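Local coordinates for HicA3 Toxin (PDB 4P78), which acts as the toxin of a toxin-antitoxin pair, probably by cutting RNA as other HicA proteins do, and is bound here by its antitoxin HicB3, at residues C[47-51]-C[52-56]. Residues are numbered along the deposited sequence; the frame is centred on the assembly and turned at random.
Sequences KDISK and GLLRQ
Ile49 packs its CG2 methyl against both leucines of the first helical turn. CG2 lies 3.7 Å from Leu53 CD2 and 3.9 Å from Leu54 CD2. With CG2 anti to the backbone N of Ile49, the methyl reaches forward to the helix start. Leu6 of helix 3-12 touches Ile49 and Leu53, so this packed side faces that helix. Ser50 is the N-cap of helix 51-61. Its OG accepts from Leu53 N at 2.9 Å (N-H...O 163°). The hydroxyl sits between the backbone N and carbonyl carbon of Ser50 (chi1 71°), which turns it forward, to the N-H of Leu53. Asp15 of the HicB3 antitoxin chain also hydrogen-bonds this OG, so the cap is part of the toxin-antitoxin interface. Helix bonding follows: Leu54 N to Ser50 O at 3.0 Å and Arg55 N to Lys51 O at 2.9 Å. The exposed side is looser. The side chains of Lys51 and Arg55 come no closer than 4.5 Å, CG to CG; Arg55 CB and CG rest instead on Lys51 O. Lys51 NZ stays 5.7 Å from Arg55 NE. The guanidinium of Arg55 forms a salt bridge with Glu75 of the HicB3 chain, which probably offsets the nearby like charge.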
loop_
_atom_site.group_PDB
_atom_site.type_symbol
_atom_site.label_atom_id
_atom_site.label_comp_id
_atom_site.label_asym_id
_atom_site.label_seq_id
_atom_site.Cartn_x
_atom_site.Cartn_y
_atom_site.Cartn_z
ATOM N N LYS C 47 -11.167 11.663 15.891
ATOM C CA LYS C 47 -10.811 11.921 17.287
ATOM C C LYS C 47 -9.304 12.090 17.473
ATOM O O LYS C 47 -8.844 12.555 18.513
ATOM C CB LYS C 47 -11.305 10.786 18.189
ATOM C CG LYS C 47 -12.788 10.482 18.059
ATOM C CD LYS C 47 -12.994 9.049 17.572
ATOM C CE LYS C 47 -14.246 8.410 18.165
ATOM N NZ LYS C 47 -14.540 7.086 17.525
ATOM N N ASP C 48 -8.540 11.689 16.467
ATOM C CA ASP C 48 -7.084 11.731 16.537
ATOM C C ASP C 48 -6.540 11.908 15.132
ATOM O O ASP C 48 -7.096 11.379 14.172
ATOM C CB ASP C 48 -6.515 10.450 17.173
ATOM C CG ASP C 48 -5.013 10.544 17.446
ATOM O OD1 ASP C 48 -4.570 11.542 18.055
ATOM O OD2 ASP C 48 -4.265 9.627 17.048
ATOM N N ILE C 49 -5.452 12.659 15.019
ATOM C CA ILE C 49 -4.847 12.964 13.732
ATOM C C ILE C 49 -3.345 12.771 13.857
ATOM O O ILE C 49 -2.758 13.160 14.859
ATOM C CB ILE C 49 -5.186 14.396 13.293
ATOM C CG1 ILE C 49 -6.698 14.539 13.114
ATOM C CG2 ILE C 49 -4.456 14.765 11.999
ATOM C CD1 ILE C 49 -7.143 15.962 12.973
ATOM N N SER C 50 -2.719 12.152 12.861
ATOM C CA SER C 50 -1.302 11.812 12.998
ATOM C C SER C 50 -0.420 13.054 12.915
ATOM O O SER C 50 -0.768 14.039 12.258
ATOM C CB SER C 50 -0.875 10.803 11.927
ATOM O OG SER C 50 -0.832 11.409 10.641
ATOM N N LYS C 51 0.724 12.992 13.585
ATOM C CA LYS C 51 1.767 13.984 13.401
ATOM C C LYS C 51 2.171 14.078 11.919
ATOM O O LYS C 51 2.455 15.161 11.412
ATOM C CB LYS C 51 2.986 13.649 14.267
ATOM C CG LYS C 51 3.910 14.848 14.444
ATOM C CD LYS C 51 3.100 16.038 14.972
ATOM C CE LYS C 51 3.922 17.307 15.133
ATOM N NZ LYS C 51 3.161 18.286 15.981
ATOM N N GLY C 52 2.200 12.939 11.229
ATOM C CA GLY C 52 2.476 12.927 9.796
ATOM C C GLY C 52 1.531 13.844 9.031
ATOM O O GLY C 52 1.979 14.704 8.256
ATOM N N LEU C 53 0.228 13.683 9.256
ATOM C CA LEU C 53 -0.753 14.513 8.574
ATOM C C LEU C 53 -0.574 15.978 8.963
ATOM O O LEU C 53 -0.536 16.851 8.097
ATOM C CB LEU C 53 -2.181 14.051 8.883
ATOM C CG LEU C 53 -3.264 14.686 7.998
ATOM C CD1 LEU C 53 -4.430 13.699 7.760
ATOM C CD2 LEU C 53 -3.791 15.983 8.606
ATOM N N LEU C 54 -0.464 16.245 10.263
ATOM C CA LEU C 54 -0.323 17.622 10.741
ATOM C C LEU C 54 0.880 18.327 10.114
ATOM O O LEU C 54 0.772 19.490 9.711
ATOM C CB LEU C 54 -0.209 17.660 12.270
ATOM C CG LEU C 54 -1.476 17.268 13.030
ATOM C CD1 LEU C 54 -1.233 17.301 14.524
ATOM C CD2 LEU C 54 -2.622 18.195 12.653
ATOM N N ARG C 55 2.013 17.624 10.018
ATOM C CA ARG C 55 3.229 18.196 9.427
ATOM C C ARG C 55 2.982 18.628 7.986
ATOM O O ARG C 55 3.502 19.644 7.530
ATOM C CB ARG C 55 4.386 17.186 9.485
ATOM C CG ARG C 55 5.147 17.142 10.812
ATOM C CD ARG C 55 6.313 18.109 10.798
ATOM N NE ARG C 55 7.180 17.972 11.968
ATOM C CZ ARG C 55 8.182 17.097 12.063
ATOM N NH1 ARG C 55 8.445 16.264 11.066
ATOM N NH2 ARG C 55 8.921 17.049 13.165
ATOM N N GLN C 56 2.188 17.837 7.270
ATOM C CA GLN C 56 1.857 18.139 5.884
ATOM C C GLN C 56 0.858 19.283 5.813
ATOM O O GLN C 56 0.934 20.139 4.924
ATOM C CB GLN C 56 1.298 16.897 5.189
ATOM C CG GLN C 56 0.949 17.094 3.703
ATOM C CD GLN C 56 2.185 17.304 2.836
ATOM O OE1 GLN C 56 3.316 17.038 3.256
ATOM N NE2 GLN C 56 1.970 17.784 1.618
#